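Local coordinates for INSIG protein homolog (Mycobacterium vanbaalenii PYR-1, PDB 4XU6), which binds diacylglycerol in the membrane as a homotrimeric, six-helix bacterial relative of the sterol-sensing Insig proteins, at residues A[27-32]-A[95-100]; A[134-139]-A[166-171]; A[148-153]-A[159-164]. One frame throughout, in Å; residues are numbered along the deposited sequence.

Contacts 2 and 3 are buried and share the chain E tridecanoic acid; contact 1 is partly buried and lies at the membrane-end turns, beside the neighbouring subunits. Contact 2 joins helices 122-144 and 164-184, and contact 3, nested in the loop between them, packs strand 148-150 against the loop leading into helix 164-184. E139 and Y150 tie these together by a probable hydrogen bond, OE1 to OH 2.5 Å. Contact 1 meets contact 3 through backbone, T31 O to H151 N at 2.8 Å. Chemistry follows place: histidine, hydroxyls and water at the outer turns, a tyrosine–carboxylate pair by the lipid, and a tyrosine ring laid on a peptide, its hydroxyl reaching the lipid, between them.

Contact 1 of 3, residues A[27-32]-A[95-100]; sequences VVTGTT and LVHAFP
The imidazole of H97 lies with one face against T31, whose CA sits 3.8 Å from the ring centroid and only 8° off its normal, a CH-pi contact; the CB of A98 lies beyond the opposite face, towards the rim, and a water meets the ring edge in plane. Two loop turns are brought together here. Helix 5-29 ends in a Schellman motif, with G30 at positive phi and its N bonded to V27 O, while at the end of helix 76-96 the chain folds through a type I turn from V96 to F99. CG of H97 lies between its backbone N and carbonyl carbon (chi1 77°), and this turns the ring towards the end of helix 5-29. The hydroxyl of T31 also comes over the ring face, OG1 2.9 Å from H97 ND1, while ND1 is itself bonded to A94 O. T31 OG1 in turn donates to T29 OG1 at 2.9 Å, and T29 OG1 is bonded to S25 O. H151 meets H97 edge-to-face. In the trimer, V28 and T29 pack on P100 of the second subunit, and P100 on V28 of the third, which places this pair of turns at the subunit interfaces. The edge water bridges the segments: it lies 3.0 Å from H97 NE2 and donates to T29 O at 3.3 Å.

Contact 2 of 3, residues A[134-139]-A[166-171]; sequences IGPAVE and PLYFAF. With TDA (N-tridecanoic acid), chain E; TDA (N-tridecanoic acid), chain F.
One wall of the lipid pocket, where helices 122-144 and 164-184 meet, is lined by Y168 and E139; the segments cross at 131° between N-to-C directions, axes 9.6 Å apart. G135, with no side chain, lets its CA sit over the centre of the Y168 ring, 3.7 Å from the centroid, a CH-pi contact. P136 slides past alongside, CD 3.6 Å from Y168 CD2. The opposite face carries the acyl chain of the chain E tridecanoic acid, sandwiching the tyrosine between helix backbone and lipid. E139 OE2 lies at the ring edge, in plane, and accepts from Y168 OH at 2.6 Å through its anti lone pair, carboxylate and ring planes 77° apart. Y150 OH holds E139 OE1, so each carboxylate oxygen has a tyrosine partner, which probably fixes its rotation. E139 OE2 lies 3.0 Å from C21, the carboxyl carbon of that acid, so a proton is probably shared or retained between the two carboxyls. F171 CD1 touches C28 of the same acid at 3.4 Å. V138 and I134 line the second tridecanoic acid (chain F), I134 CG2 3.7 Å from its C28. A polar cluster at the lipid head with apolar walls along its tail suits an amphipathic-lipid pocket in a helical bundle.

Contact 3 of 3, residues A[148-153]-A[159-164]; sequences FAYHPD and GVAPFL. With TDA (N-tridecanoic acid), chain E.
Y150 lays one face of its ring over the V160–A161 peptide, with A161 N 3.9 Å above the ring centre, and V160 crosses the ring at an angle. V160 CB comes within 3.7 Å of Y150 CE1, while A161 CB sits near CE2 at 3.9 Å. The phenol end meets L164 coming from the opposite direction, CD1 3.3 Å from Y150 OH. With CG anti to its carbonyl carbon (chi1 -84°), the Y150 ring points from strand 148-150 across to the loop that leads into helix 164-184. That loop closes with a type I turn from A161 to L164, L164 N bonding to A161 O. At the strand end, a water accepts from Y150 N at 2.9 Å and donates to G159 O at 2.7 Å, bridging the two backbones. The ring edge faces the chain E tridecanoic acid, whose O21 is 3.0 Å from Y150 OH and hydrogen-bonded to it. Y150, a diacylglycerol-binding residue, thus has its ring packed on a backbone peptide and flanked by V160, A161 and L164, while its hydroxyl, which also bonds E139, holds the fatty-acid carboxyl; a diacylglycerol head probably meets Y150 similarly.

Contact 1 of 3, residues A[27-32]-A[95-100]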
loop_
_atom_site.group_PDB
_atom_site.type_symbol
_atom_site.label_atom_id
_atom_site.label_comp_id
_atom_site.label_asym_id
_atom_site.label_seq_id
_atom_site.Cartn_x
_atom_site.Cartn_y
_atom_site.Cartn_z
ATOM N N VAL A 27 10.231 15.350 -11.121
ATOM C CA VAL A 27 10.777 16.691 -11.360
ATOM C C VAL A 27 10.335 17.688 -10.285
ATOM O O VAL A 27 11.172 18.405 -9.715
ATOM C CB VAL A 27 10.437 17.209 -12.771
ATOM C CG1 VAL A 27 10.781 18.705 -12.910
ATOM C CG2 VAL A 27 11.185 16.390 -13.830
ATOM N N VAL A 28 9.038 17.710 -9.986
ATOM C CA VAL A 28 8.492 18.698 -9.054
ATOM C C VAL A 28 8.953 18.464 -7.613
ATOM O O VAL A 28 9.001 19.393 -6.812
ATOM C CB VAL A 28 6.937 18.787 -9.130
ATOM C CG1 VAL A 28 6.281 17.566 -8.461
ATOM C CG2 VAL A 28 6.450 20.075 -8.486
ATOM N N THR A 29 9.321 17.231 -7.277
ATOM C CA THR A 29 9.821 16.955 -5.935
ATOM C C THR A 29 11.338 17.070 -5.876
ATOM O O THR A 29 11.923 16.980 -4.800
ATOM C CB THR A 29 9.461 15.531 -5.455
ATOM O OG1 THR A 29 9.961 14.582 -6.402
ATOM C CG2 THR A 29 7.963 15.362 -5.304
ATOM N N GLY A 30 11.979 17.237 -7.031
ATOM C CA GLY A 30 13.432 17.324 -7.066
ATOM C C GLY A 30 14.145 15.979 -7.041
ATOM O O GLY A 30 15.351 15.905 -6.779
ATOM N N THR A 31 13.406 14.906 -7.305
ATOM C CA THR A 31 14.015 13.577 -7.392
ATOM C C THR A 31 14.988 13.559 -8.569
ATOM O O THR A 31 16.073 12.982 -8.483
ATOM C CB THR A 31 12.947 12.474 -7.604
ATOM O OG1 THR A 31 11.998 12.503 -6.529
ATOM C CG2 THR A 31 13.596 11.078 -7.681
ATOM N N THR A 32 14.575 14.178 -9.674
ATOM C CA THR A 32 15.426 14.303 -10.852
ATOM C C THR A 32 15.396 15.743 -11.332
ATOM O O THR A 32 14.500 16.515 -10.956
ATOM C CB THR A 32 14.954 13.408 -12.022
ATOM O OG1 THR A 32 13.596 13.737 -12.375
ATOM C CG2 THR A 32 15.047 11.919 -11.662
ATOM N N LEU A 95 7.830 10.927 -3.514
ATOM C CA LEU A 95 7.569 11.406 -2.155
ATOM C C LEU A 95 8.669 11.028 -1.165
ATOM O O LEU A 95 8.937 11.774 -0.234
ATOM C CB LEU A 95 6.230 10.870 -1.643
ATOM C CG LEU A 95 4.997 11.213 -2.479
ATOM C CD1 LEU A 95 3.734 10.607 -1.867
ATOM C CD2 LEU A 95 4.850 12.708 -2.634
ATOM N N VAL A 96 9.299 9.872 -1.354
ATOM C CA VAL A 96 10.218 9.371 -0.334
ATOM C C VAL A 96 11.686 9.398 -0.749
ATOM O O VAL A 96 12.541 8.917 -0.012
ATOM C CB VAL A 96 9.832 7.929 0.131
ATOM C CG1 VAL A 96 8.386 7.897 0.626
ATOM C CG2 VAL A 96 10.038 6.900 -1.000
ATOM N N HIS A 97 11.988 9.967 -1.917
ATOM C CA HIS A 97 13.346 9.882 -2.471
ATOM C C HIS A 97 14.457 10.437 -1.566
ATOM O O HIS A 97 15.606 10.006 -1.674
ATOM C CB HIS A 97 13.437 10.584 -3.833
ATOM C CG HIS A 97 13.492 12.075 -3.727
ATOM N ND1 HIS A 97 12.359 12.858 -3.669
ATOM C CD2 HIS A 97 14.544 12.928 -3.644
ATOM C CE1 HIS A 97 12.710 14.129 -3.560
ATOM N NE2 HIS A 97 14.029 14.198 -3.546
ATOM N N ALA A 98 14.129 11.386 -0.690
ATOM C CA ALA A 98 15.148 12.006 0.170
ATOM C C ALA A 98 15.510 11.167 1.403
ATOM O O ALA A 98 16.429 11.521 2.152
ATOM C CB ALA A 98 14.724 13.423 0.588
ATOM N N PHE A 99 14.792 10.063 1.611
ATOM C CA PHE A 99 15.021 9.193 2.767
ATOM C C PHE A 99 16.179 8.233 2.509
ATOM O O PHE A 99 16.606 8.094 1.366
ATOM C CB PHE A 99 13.735 8.418 3.097
ATOM C CG PHE A 99 12.700 9.239 3.821
ATOM C CD1 PHE A 99 12.738 9.359 5.206
ATOM C CD2 PHE A 99 11.682 9.876 3.120
ATOM C CE1 PHE A 99 11.787 10.113 5.879
ATOM C CE2 PHE A 99 10.725 10.630 3.781
ATOM C CZ PHE A 99 10.778 10.750 5.168
ATOM N N PRO A 100 16.693 7.564 3.568
ATOM C CA PRO A 100 17.849 6.675 3.371
ATOM C C PRO A 100 17.598 5.555 2.356
ATOM O O PRO A 100 16.481 5.035 2.266
ATOM C CB PRO A 100 18.094 6.106 4.770
ATOM C CG PRO A 100 17.630 7.217 5.698
ATOM C CD PRO A 100 16.397 7.766 5.003
HETATM O O HOH W 1 14.556 17.073 -2.882
#

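Contact 2 of 3, residues A[134-139]-A[166-171]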
loop_
_atom_site.group_PDB
_atom_site.type_symbol
_atom_site.label_atom_id
_atom_site.label_comp_id
_atom_site.label_asym_id
_atom_site.label_seq_id
_atom_site.Cartn_x
_atom_site.Cartn_y
_atom_site.Cartn_z
ATOM N N ILE A 134 17.460 -3.315 -18.533
ATOM C CA ILE A 134 17.535 -2.341 -19.622
ATOM C C ILE A 134 17.153 -0.916 -19.195
ATOM O O ILE A 134 17.830 0.045 -19.559
ATOM C CB ILE A 134 16.671 -2.786 -20.820
ATOM C CG1 ILE A 134 17.277 -4.033 -21.472
ATOM C CG2 ILE A 134 16.528 -1.672 -21.861
ATOM C CD1 ILE A 134 16.414 -4.611 -22.589
ATOM N N GLY A 135 16.065 -0.782 -18.440
ATOM C CA GLY A 135 15.640 0.524 -17.952
ATOM C C GLY A 135 16.725 1.292 -17.221
ATOM O O GLY A 135 17.090 2.398 -17.624
ATOM N N PRO A 136 17.252 0.718 -16.129
ATOM C CA PRO A 136 18.332 1.404 -15.412
ATOM C C PRO A 136 19.594 1.621 -16.260
ATOM O O PRO A 136 20.272 2.629 -16.076
ATOM C CB PRO A 136 18.632 0.455 -14.249
ATOM C CG PRO A 136 17.316 -0.219 -13.990
ATOM C CD PRO A 136 16.729 -0.430 -15.368
ATOM N N ALA A 137 19.903 0.695 -17.161
ATOM C CA ALA A 137 21.074 0.839 -18.028
ATOM C C ALA A 137 20.945 2.062 -18.944
ATOM O O ALA A 137 21.892 2.834 -19.090
ATOM C CB ALA A 137 21.291 -0.436 -18.856
ATOM N N VAL A 138 19.780 2.220 -19.568
ATOM C CA VAL A 138 19.499 3.394 -20.391
ATOM C C VAL A 138 19.625 4.681 -19.571
ATOM O O VAL A 138 20.238 5.650 -20.015
ATOM C CB VAL A 138 18.105 3.314 -21.043
ATOM C CG1 VAL A 138 17.709 4.650 -21.660
ATOM C CG2 VAL A 138 18.067 2.202 -22.098
ATOM N N GLU A 139 19.063 4.684 -18.364
ATOM C CA GLU A 139 19.147 5.861 -17.506
ATOM C C GLU A 139 20.581 6.189 -17.110
ATOM O O GLU A 139 20.979 7.355 -17.089
ATOM C CB GLU A 139 18.270 5.689 -16.257
ATOM C CG GLU A 139 16.774 5.644 -16.583
ATOM C CD GLU A 139 15.908 6.125 -15.439
ATOM O OE1 GLU A 139 16.359 7.000 -14.675
ATOM O OE2 GLU A 139 14.778 5.621 -15.311
ATOM N N PRO A 166 13.491 -2.379 -8.839
ATOM C CA PRO A 166 12.154 -2.960 -8.642
ATOM C C PRO A 166 11.031 -2.155 -9.311
ATOM O O PRO A 166 9.992 -2.733 -9.623
ATOM C CB PRO A 166 11.983 -2.958 -7.113
ATOM C CG PRO A 166 12.950 -1.930 -6.601
ATOM C CD PRO A 166 14.118 -1.993 -7.559
ATOM N N LEU A 167 11.220 -0.855 -9.532
ATOM C CA LEU A 167 10.174 -0.085 -10.213
ATOM C C LEU A 167 9.994 -0.572 -11.650
ATOM O O LEU A 167 8.876 -0.836 -12.078
ATOM C CB LEU A 167 10.454 1.428 -10.169
ATOM C CG LEU A 167 9.477 2.353 -10.913
ATOM C CD1 LEU A 167 8.060 2.189 -10.389
ATOM C CD2 LEU A 167 9.944 3.829 -10.814
ATOM N N TYR A 168 11.095 -0.701 -12.387
ATOM C CA TYR A 168 11.026 -1.217 -13.756
ATOM C C TYR A 168 10.530 -2.660 -13.773
ATOM O O TYR A 168 9.773 -3.051 -14.661
ATOM C CB TYR A 168 12.391 -1.113 -14.454
ATOM C CG TYR A 168 12.678 0.248 -15.076
ATOM C CD1 TYR A 168 11.997 0.663 -16.220
ATOM C CD2 TYR A 168 13.631 1.108 -14.529
ATOM C CE1 TYR A 168 12.251 1.905 -16.804
ATOM C CE2 TYR A 168 13.900 2.369 -15.115
ATOM C CZ TYR A 168 13.193 2.748 -16.257
ATOM O OH TYR A 168 13.424 3.975 -16.861
ATOM N N PHE A 169 10.946 -3.455 -12.790
ATOM C CA PHE A 169 10.479 -4.842 -12.729
ATOM C C PHE A 169 8.947 -4.908 -12.679
ATOM O O PHE A 169 8.325 -5.638 -13.442
ATOM C CB PHE A 169 11.080 -5.580 -11.526
ATOM C CG PHE A 169 10.529 -6.977 -11.348
ATOM C CD1 PHE A 169 11.067 -8.047 -12.062
ATOM C CD2 PHE A 169 9.448 -7.209 -10.501
ATOM C CE1 PHE A 169 10.543 -9.338 -11.912
ATOM C CE2 PHE A 169 8.925 -8.489 -10.339
ATOM C CZ PHE A 169 9.469 -9.556 -11.052
ATOM N N ALA A 170 8.345 -4.132 -11.779
ATOM C CA ALA A 170 6.890 -4.083 -11.661
ATOM C C ALA A 170 6.250 -3.595 -12.957
ATOM O O ALA A 170 5.232 -4.116 -13.379
ATOM C CB ALA A 170 6.467 -3.188 -10.476
ATOM N N PHE A 171 6.850 -2.584 -13.576
ATOM C CA PHE A 171 6.418 -2.109 -14.890
ATOM C C PHE A 171 6.382 -3.261 -15.922
ATOM O O PHE A 171 5.370 -3.467 -16.599
ATOM C CB PHE A 171 7.337 -0.948 -15.329
ATOM C CG PHE A 171 7.222 -0.570 -16.794
ATOM C CD1 PHE A 171 5.984 -0.344 -17.391
ATOM C CD2 PHE A 171 8.372 -0.417 -17.559
ATOM C CE1 PHE A 171 5.894 0.011 -18.746
ATOM C CE2 PHE A 171 8.302 -0.056 -18.907
ATOM C CZ PHE A 171 7.071 0.170 -19.498
HETATM O O21 TDA E . 12.599 7.354 -12.995
HETATM O O22 TDA E . 13.398 8.395 -14.917
HETATM C C21 TDA E . 12.660 7.529 -14.445
HETATM C C22 TDA E . 11.784 6.715 -15.352
HETATM C C23 TDA E . 11.199 5.500 -14.626
HETATM C C24 TDA E . 10.180 4.769 -15.502
HETATM C C25 TDA E . 9.678 3.493 -14.825
HETATM C C26 TDA E . 8.641 2.759 -15.670
HETATM C C27 TDA E . 7.369 3.595 -15.703
HETATM C C28 TDA E . 6.266 2.929 -16.494
HETATM C C29 TDA E . 5.091 3.884 -16.619
HETATM C C30 TDA E . 3.979 3.173 -17.367
HETATM C C31 TDA E . 3.431 2.034 -16.521
HETATM C C32 TDA E . 2.192 1.426 -17.165
HETATM C C33 TDA E . 1.977 -0.006 -16.690
HETATM C C21 TDA F . 14.899 8.177 -19.077
HETATM C C22 TDA F . 14.937 6.958 -19.972
HETATM C C23 TDA F . 13.768 6.022 -19.698
HETATM C C24 TDA F . 13.917 4.749 -20.528
HETATM C C25 TDA F . 12.800 3.753 -20.248
HETATM C C26 TDA F . 13.160 2.354 -20.746
HETATM C C27 TDA F . 13.598 2.393 -22.205
HETATM C C28 TDA F . 14.139 1.043 -22.651
HETATM C C29 TDA F . 13.389 0.569 -23.887
HETATM C C30 TDA F . 13.563 1.557 -25.034
HETATM C C31 TDA F . 12.469 1.346 -26.074
HETATM C C32 TDA F . 12.326 -0.132 -26.421
HETATM C C33 TDA F . 11.551 -0.319 -27.720
#

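Contact 3 of 3, residues A[148-153]-A[159-164]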
loop_
_atom_site.group_PDB
_atom_site.type_symbol
_atom_site.label_atom_id
_atom_site.label_comp_id
_atom_site.label_asym_id
_atom_site.label_seq_id
_atom_site.Cartn_x
_atom_site.Cartn_y
_atom_site.Cartn_z
ATOM N N PHE A 148 20.184 14.321 -17.838
ATOM C CA PHE A 148 19.505 14.664 -16.596
ATOM C C PHE A 148 20.316 14.113 -15.436
ATOM O O PHE A 148 21.312 13.426 -15.653
ATOM C CB PHE A 148 18.048 14.152 -16.580
ATOM C CG PHE A 148 17.905 12.642 -16.449
ATOM C CD1 PHE A 148 18.125 11.812 -17.538
ATOM C CD2 PHE A 148 17.492 12.071 -15.246
ATOM C CE1 PHE A 148 17.971 10.426 -17.432
ATOM C CE2 PHE A 148 17.336 10.686 -15.125
ATOM C CZ PHE A 148 17.580 9.864 -16.218
ATOM N N ALA A 149 19.919 14.423 -14.209
ATOM C CA ALA A 149 20.606 13.864 -13.054
ATOM C C ALA A 149 19.610 13.529 -11.956
ATOM O O ALA A 149 18.527 14.113 -11.900
ATOM C CB ALA A 149 21.663 14.835 -12.536
ATOM N N TYR A 150 19.986 12.605 -11.078
ATOM C CA TYR A 150 19.198 12.334 -9.880
ATOM C C TYR A 150 19.653 13.226 -8.734
ATOM O O TYR A 150 20.778 13.729 -8.732
ATOM C CB TYR A 150 19.284 10.848 -9.485
ATOM C CG TYR A 150 18.302 9.987 -10.245
ATOM C CD1 TYR A 150 18.585 9.548 -11.535
ATOM C CD2 TYR A 150 17.078 9.626 -9.680
ATOM C CE1 TYR A 150 17.674 8.779 -12.244
ATOM C CE2 TYR A 150 16.167 8.857 -10.376
ATOM C CZ TYR A 150 16.467 8.433 -11.656
ATOM O OH TYR A 150 15.560 7.673 -12.364
ATOM N N HIS A 151 18.757 13.450 -7.781
ATOM C CA HIS A 151 19.106 14.115 -6.534
ATOM C C HIS A 151 20.273 13.351 -5.910
ATOM O O HIS A 151 20.340 12.130 -6.026
ATOM C CB HIS A 151 17.902 14.100 -5.593
ATOM C CG HIS A 151 18.062 14.972 -4.389
ATOM N ND1 HIS A 151 18.663 14.534 -3.229
ATOM C CD2 HIS A 151 17.698 16.257 -4.165
ATOM C CE1 HIS A 151 18.662 15.513 -2.339
ATOM N NE2 HIS A 151 18.086 16.568 -2.884
ATOM N N PRO A 152 21.219 14.072 -5.276
ATOM C CA PRO A 152 22.429 13.427 -4.748
ATOM C C PRO A 152 22.138 12.368 -3.684
ATOM O O PRO A 152 22.969 11.492 -3.460
ATOM C CB PRO A 152 23.215 14.595 -4.138
ATOM C CG PRO A 152 22.753 15.790 -4.895
ATOM C CD PRO A 152 21.295 15.543 -5.193
ATOM N N ASP A 153 20.980 12.437 -3.041
ATOM C CA ASP A 153 20.622 11.407 -2.069
ATOM C C ASP A 153 19.826 10.249 -2.689
ATOM O O ASP A 153 19.348 9.363 -1.976
ATOM C CB ASP A 153 19.910 12.018 -0.857
ATOM C CG ASP A 153 20.853 12.835 0.017
ATOM O OD1 ASP A 153 22.068 12.531 0.017
ATOM O OD2 ASP A 153 20.386 13.777 0.696
ATOM N N GLY A 159 24.897 6.553 -10.459
ATOM C CA GLY A 159 24.322 7.832 -10.835
ATOM C C GLY A 159 22.802 7.864 -10.852
ATOM O O GLY A 159 22.207 8.937 -10.942
ATOM N N VAL A 160 22.166 6.699 -10.771
ATOM C CA VAL A 160 20.702 6.645 -10.737
ATOM C C VAL A 160 20.172 5.970 -9.459
ATOM O O VAL A 160 20.940 5.429 -8.662
ATOM C CB VAL A 160 20.106 5.966 -11.996
ATOM C CG1 VAL A 160 20.668 6.589 -13.272
ATOM C CG2 VAL A 160 20.344 4.448 -11.980
ATOM N N ALA A 161 18.856 6.001 -9.260
ATOM C CA ALA A 161 18.287 5.476 -8.016
ATOM C C ALA A 161 18.200 3.952 -8.017
ATOM O O ALA A 161 17.741 3.351 -8.987
ATOM C CB ALA A 161 16.917 6.086 -7.754
ATOM N N PRO A 162 18.657 3.320 -6.927
ATOM C CA PRO A 162 18.514 1.865 -6.787
ATOM C C PRO A 162 17.055 1.403 -6.909
ATOM O O PRO A 162 16.822 0.295 -7.391
ATOM C CB PRO A 162 19.064 1.594 -5.383
ATOM C CG PRO A 162 20.115 2.688 -5.195
ATOM C CD PRO A 162 19.504 3.909 -5.870
ATOM N N PHE A 163 16.095 2.244 -6.512
ATOM C CA PHE A 163 14.682 1.869 -6.616
ATOM C C PHE A 163 14.208 1.630 -8.054
ATOM O O PHE A 163 13.151 1.050 -8.259
ATOM C CB PHE A 163 13.736 2.837 -5.864
ATOM C CG PHE A 163 13.664 4.245 -6.441
ATOM C CD1 PHE A 163 13.107 4.486 -7.702
ATOM C CD2 PHE A 163 14.087 5.327 -5.683
ATOM C CE1 PHE A 163 13.023 5.788 -8.212
ATOM C CE2 PHE A 163 14.005 6.635 -6.175
ATOM C CZ PHE A 163 13.471 6.862 -7.442
ATOM N N LEU A 164 14.980 2.086 -9.042
ATOM C CA LEU A 164 14.618 1.838 -10.438
ATOM C C LEU A 164 14.525 0.354 -10.741
ATOM O O LEU A 164 13.699 -0.064 -11.540
ATOM C CB LEU A 164 15.621 2.482 -11.398
ATOM C CG LEU A 164 15.616 4.011 -11.412
ATOM C CD1 LEU A 164 16.690 4.524 -12.375
ATOM C CD2 LEU A 164 14.244 4.544 -11.806
HETATM O O21 TDA E . 12.599 7.354 -12.995
HETATM O O22 TDA E . 13.398 8.395 -14.917
HETATM C C21 TDA E . 12.660 7.529 -14.445
HETATM C C22 TDA E . 11.784 6.715 -15.352
HETATM C C23 TDA E . 11.199 5.500 -14.626
HETATM C C24 TDA E . 10.180 4.769 -15.502
HETATM C C25 TDA E . 9.678 3.493 -14.825
HETATM C C26 TDA E . 8.641 2.759 -15.670
HETATM C C27 TDA E . 7.369 3.595 -15.703
HETATM C C28 TDA E . 6.266 2.929 -16.494
HETATM C C29 TDA E . 5.091 3.884 -16.619
HETATM C C30 TDA E . 3.979 3.173 -17.367
HETATM C C31 TDA E . 3.431 2.034 -16.521
HETATM C C32 TDA E . 2.192 1.426 -17.165
HETATM C C33 TDA E . 1.977 -0.006 -16.690
HETATM O O HOH W 2 22.676 11.538 -11.141
#